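Local coordinates for glutathione S-transferase domain (Xanthobacter autotrophicus, PDB 4HZ2), which binds glutathione and, judging by its family, probably acts as a transferase that joins this thiol to other substrates, at residues Ala38-Leu41 against Ser42-His46; Arg109-Val112 against His113-Leu116. One frame throughout, in Å; residues are numbered along the deposited sequence.

Both contacts are local, each made within one helix, so neither closes a long loop; they follow one another in series, without nesting or crossing. Coming from the N terminus, interaction 1 ends helix 32-43, the helical arm of the beta-alpha-beta unit that joins strands 24-27 and 49-52 in the thioredoxin-like N-terminal domain. The chain then completes the sheet and passes along helix 88-96 before interaction 2 forms near the start of helix 107-137, in the all-helical C-terminal domain. Their centres lie about 20 Å apart and they do not touch, but helices 88-96 and 178-187 pack against both. Interaction 2 also meets the second subunit.

Interaction 1. Residues Ala38-Leu41 against Ser42-His46; sequences AQIL and SLTGH
Ile40 O takes two bonds from Thr44, one from the backbone N and one from OG1 at 2.8 Å, and the two donors reach it from opposite faces of its carbonyl plane. Thr44 OG1 gets there because chi1 of 59° tucks the hydroxyl between its own backbone N and carbonyl carbon. Thr44 OG1 in turn accepts a bond from His46 ND1 at 3.0 Å, and lies in the plane of the imidazole, which fixes how the ring is turned. Here the helix stops: Thr44 leaves helical geometry, Gly45 has positive phi, and a Schellman motif closes the end, with His46 N to Leu41 O at 2.8 Å and Gly45 N to Ser42 O at 3.2 Å.

The tight part lies at the carbonyl oxygens of Ile40 and Leu41, with the buried Leu41 side chain packed beside His46; the two cross at about a right angle, Leu41 CD2 3.9 Å from His46 CB. Ile40 CD1 makes a looser touch, 4.2 Å from Thr44 CG2. The solvent side runs through Ser42, which is partly exposed and modelled in two conformers, to exposed Gly45. Gln39, although buried, bends at chi2 and brings NE2 to 3.6 Å from Leu43 CG, but its amide is held by Gly215 O and Asn217 N.

Within the beta-alpha-beta unit, Ala38 and Leu41 rest on Ile25 of strand 24-27. Ile40 packs on Leu92, Phe95 and Ala96 of helix 88-96 and on Ile178 and Leu181 of helix 178-187, while the His46 ring meets Phe95 edge-to-face.

Interaction 2. Residues Arg109-Val112 against His113-Leu116; sequences RTRV and HEWL
Arg109 runs obliquely across the ring of His113, one turn further along the helix. Its chi1 of 174° sets CG anti to the backbone N and puts it 3.3 Å from His113 CE1; the bend at chi2 then lays CD and NE alongside the NE2 end of the ring. The guanidinium and imidazole planes are 72° apart, and His113 NE2 lies near the guanidinium plane, at its edge. Water 1 links the two groups, accepting from Arg109 NH2 at 2.8 Å and bonded to His113 NE2. At the other ring nitrogen, ND1, water 2 sits in the imidazole plane and leads to Thr110 OG1, so waters hold both nitrogens of this buried ring. One face of the ring lies against Arg109 O, which also accepts the backbone bond from His113 N.

On another side of the helix, Arg111 and Glu114 lie side by side and point the same way. Arg111 NH1 makes a salt bridge to Glu114 OE1 at 3.0 Å, on the syn side of the carboxylate, although the two flat groups are turned 47° apart. OE1 also accepts from water 3, which donates to Arg111 O as well and sits over one face of the Trp115 ring, 3.3 Å above its plane and offset toward the rim. Val112 and Leu116 form an apolar pair, side by side, with CG1 of Val112 and CD1 of Leu116 4.0 Å apart.

Across the dimer interface, Arg86 of the second subunit pairs with Glu114 and makes a cation-pi contact with Trp115; Ala84 O and His94 of that subunit bind Arg111 and Thr110. In its own chain, Arg109 reaches Glu97 and Pro103 O, and the helix lies against helices 88-96 and 178-187.

Interaction 1. Residues Ala38-Leu41 against Ser42-His46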
loop_
_atom_site.group_PDB
_atom_site.type_symbol
_atom_site.label_atom_id
_atom_site.label_comp_id
_atom_site.label_asym_id
_atom_site.label_seq_id
_atom_site.Cartn_x
_atom_site.Cartn_y
_atom_site.Cartn_z
ATOM N N ALA B 38 -15.329 -8.990 -1.901
ATOM C CA ALA B 38 -16.727 -9.384 -2.080
ATOM C C ALA B 38 -17.572 -8.193 -2.554
ATOM O O ALA B 38 -18.446 -8.333 -3.443
ATOM C CB ALA B 38 -17.306 -9.988 -0.805
ATOM N N GLN B 39 -17.339 -7.029 -1.953
ATOM C CA GLN B 39 -18.155 -5.881 -2.269
ATOM C C GLN B 39 -17.984 -5.420 -3.712
ATOM O O GLN B 39 -18.980 -5.102 -4.384
ATOM C CB GLN B 39 -17.806 -4.725 -1.313
ATOM C CG GLN B 39 -18.662 -3.480 -1.485
ATOM C CD GLN B 39 -20.123 -3.731 -1.105
ATOM O OE1 GLN B 39 -20.531 -3.623 0.080
ATOM N NE2 GLN B 39 -20.922 -4.064 -2.101
ATOM N N ILE B 40 -16.742 -5.358 -4.216
ATOM C CA ILE B 40 -16.583 -4.924 -5.612
ATOM C C ILE B 40 -17.094 -5.993 -6.594
ATOM O O ILE B 40 -17.626 -5.655 -7.649
ATOM C CB ILE B 40 -15.124 -4.531 -5.948
ATOM C CG1 ILE B 40 -15.064 -3.729 -7.237
ATOM C CG2 ILE B 40 -14.206 -5.748 -5.956
ATOM C CD1 ILE B 40 -15.800 -2.403 -7.159
ATOM N N LEU B 41 -16.937 -7.270 -6.261
ATOM C CA LEU B 41 -17.521 -8.328 -7.120
ATOM C C LEU B 41 -19.046 -8.217 -7.212
ATOM O O LEU B 41 -19.649 -8.328 -8.295
ATOM C CB LEU B 41 -17.106 -9.722 -6.643
ATOM C CG LEU B 41 -15.632 -10.031 -6.857
ATOM C CD1 LEU B 41 -15.285 -11.427 -6.366
ATOM C CD2 LEU B 41 -15.285 -9.903 -8.331
ATOM N N SER B 42 -19.682 -7.974 -6.076
ATOM C CA SER B 42 -21.130 -7.852 -6.076
ATOM C C SER B 42 -21.566 -6.582 -6.821
ATOM O O SER B 42 -22.528 -6.630 -7.600
ATOM C CB SER B 42 -21.714 -7.932 -4.651
ATOM O OG SER B 42 -21.458 -6.765 -3.887
ATOM N N LEU B 43 -20.853 -5.466 -6.615
ATOM C CA LEU B 43 -21.184 -4.195 -7.285
ATOM C C LEU B 43 -21.052 -4.297 -8.808
ATOM O O LEU B 43 -21.757 -3.615 -9.563
ATOM C CB LEU B 43 -20.296 -3.045 -6.768
ATOM C CG LEU B 43 -20.656 -2.581 -5.359
ATOM C CD1 LEU B 43 -19.549 -1.695 -4.796
ATOM C CD2 LEU B 43 -21.993 -1.836 -5.398
ATOM N N THR B 44 -20.143 -5.148 -9.269
ATOM C CA THR B 44 -19.882 -5.225 -10.704
ATOM C C THR B 44 -20.528 -6.471 -11.327
ATOM O O THR B 44 -20.259 -6.814 -12.479
ATOM C CB THR B 44 -18.373 -5.182 -11.014
ATOM O OG1 THR B 44 -17.717 -6.274 -10.349
ATOM C CG2 THR B 44 -17.780 -3.841 -10.566
ATOM N N GLY B 45 -21.400 -7.139 -10.568
ATOM C CA GLY B 45 -22.273 -8.156 -11.166
ATOM C C GLY B 45 -21.672 -9.541 -11.259
ATOM O O GLY B 45 -22.168 -10.378 -12.006
ATOM N N HIS B 46 -20.607 -9.795 -10.505
ATOM C CA HIS B 46 -19.966 -11.107 -10.554
ATOM C C HIS B 46 -20.495 -12.041 -9.477
ATOM O O HIS B 46 -20.494 -11.686 -8.296
ATOM C CB HIS B 46 -18.444 -10.978 -10.398
ATOM C CG HIS B 46 -17.777 -10.314 -11.559
ATOM N ND1 HIS B 46 -17.470 -8.972 -11.567
ATOM C CD2 HIS B 46 -17.381 -10.802 -12.761
ATOM C CE1 HIS B 46 -16.899 -8.661 -12.716
ATOM N NE2 HIS B 46 -16.838 -9.752 -13.462
#

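Interaction 2. Residues Arg109-Val112 against His113-Leu116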
loop_
_atom_site.group_PDB
_atom_site.type_symbol
_atom_site.label_atom_id
_atom_site.label_comp_id
_atom_site.label_asym_id
_atom_site.label_seq_id
_atom_site.Cartn_x
_atom_site.Cartn_y
_atom_site.Cartn_z
ATOM N N ARG B 109 -8.015 9.341 -11.425
ATOM C CA ARG B 109 -7.465 8.011 -11.149
ATOM C C ARG B 109 -6.275 8.123 -10.191
ATOM O O ARG B 109 -6.095 7.311 -9.276
ATOM C CB ARG B 109 -7.013 7.374 -12.455
ATOM C CG ARG B 109 -6.293 6.066 -12.263
ATOM C CD ARG B 109 -7.236 4.966 -11.813
ATOM N NE ARG B 109 -6.740 3.669 -12.255
ATOM C CZ ARG B 109 -7.083 3.092 -13.401
ATOM N NH1 ARG B 109 -7.935 3.691 -14.225
ATOM N NH2 ARG B 109 -6.575 1.910 -13.725
ATOM N N THR B 110 -5.434 9.137 -10.433
ATOM C CA THR B 110 -4.286 9.324 -9.552
ATOM C C THR B 110 -4.716 9.628 -8.114
ATOM O O THR B 110 -4.124 9.097 -7.147
ATOM C CB THR B 110 -3.353 10.390 -10.095
ATOM O OG1 THR B 110 -2.699 9.844 -11.236
ATOM C CG2 THR B 110 -2.294 10.785 -9.067
ATOM N N ARG B 111 -5.748 10.462 -7.963
ATOM C CA ARG B 111 -6.278 10.721 -6.613
ATOM C C ARG B 111 -6.778 9.439 -5.962
ATOM O O ARG B 111 -6.566 9.222 -4.755
ATOM C CB ARG B 111 -7.375 11.782 -6.608
ATOM C CG ARG B 111 -6.869 13.146 -7.040
ATOM C CD ARG B 111 -5.775 13.636 -6.110
ATOM N NE ARG B 111 -5.438 15.029 -6.395
ATOM C CZ ARG B 111 -4.227 15.545 -6.224
ATOM N NH1 ARG B 111 -3.260 14.767 -5.753
ATOM N NH2 ARG B 111 -4.003 16.832 -6.514
ATOM N N VAL B 112 -7.429 8.576 -6.763
ATOM C CA VAL B 112 -7.839 7.277 -6.243
ATOM C C VAL B 112 -6.603 6.474 -5.767
ATOM O O VAL B 112 -6.587 5.926 -4.662
ATOM C CB VAL B 112 -8.632 6.434 -7.277
ATOM C CG1 VAL B 112 -8.758 4.991 -6.773
ATOM C CG2 VAL B 112 -10.005 7.026 -7.527
ATOM N N HIS B 113 -5.575 6.358 -6.617
ATOM C CA HIS B 113 -4.355 5.637 -6.227
ATOM C C HIS B 113 -3.796 6.150 -4.924
ATOM O O HIS B 113 -3.377 5.353 -4.083
ATOM C CB HIS B 113 -3.269 5.726 -7.308
ATOM C CG HIS B 113 -3.650 5.057 -8.587
ATOM N ND1 HIS B 113 -3.189 5.484 -9.811
ATOM C CD2 HIS B 113 -4.393 3.936 -8.833
ATOM C CE1 HIS B 113 -3.657 4.682 -10.762
ATOM N NE2 HIS B 113 -4.403 3.750 -10.198
ATOM N N GLU B 114 -3.741 7.479 -4.779
ATOM C CA GLU B 114 -3.188 8.079 -3.548
ATOM C C GLU B 114 -3.916 7.587 -2.306
ATOM O O GLU B 114 -3.286 7.191 -1.320
ATOM C CB GLU B 114 -3.219 9.607 -3.621
ATOM C CG GLU B 114 -2.311 10.160 -4.691
ATOM C CD GLU B 114 -2.439 11.662 -4.810
ATOM O OE1 GLU B 114 -3.434 12.199 -4.251
ATOM O OE2 GLU B 114 -1.581 12.298 -5.472
ATOM N N TRP B 115 -5.245 7.596 -2.347
ATOM C CA TRP B 115 -6.003 7.102 -1.201
ATOM C C TRP B 115 -5.773 5.600 -0.969
ATOM O O TRP B 115 -5.765 5.148 0.186
ATOM C CB TRP B 115 -7.507 7.393 -1.344
ATOM C CG TRP B 115 -7.843 8.809 -1.197
ATOM C CD1 TRP B 115 -8.430 9.631 -2.138
ATOM C CD2 TRP B 115 -7.735 9.594 0.008
ATOM N NE1 TRP B 115 -8.624 10.902 -1.601
ATOM C CE2 TRP B 115 -8.254 10.877 -0.279
ATOM C CE3 TRP B 115 -7.265 9.327 1.303
ATOM C CZ2 TRP B 115 -8.246 11.914 0.661
ATOM C CZ3 TRP B 115 -7.287 10.368 2.265
ATOM C CH2 TRP B 115 -7.787 11.641 1.924
ATOM N N LEU B 116 -5.611 4.822 -2.043
ATOM C CA LEU B 116 -5.396 3.385 -1.839
ATOM C C LEU B 116 -4.047 3.116 -1.168
ATOM O O LEU B 116 -3.950 2.193 -0.342
ATOM C CB LEU B 116 -5.448 2.622 -3.184
ATOM C CG LEU B 116 -6.760 2.684 -3.968
ATOM C CD1 LEU B 116 -6.630 1.907 -5.269
ATOM C CD2 LEU B 116 -7.917 2.109 -3.134
HETATM O O HOH W 1 -4.293 1.799 -12.155
HETATM O O HOH W 2 -1.435 7.541 -10.291
HETATM O O HOH W 3 -5.782 11.718 -3.039
#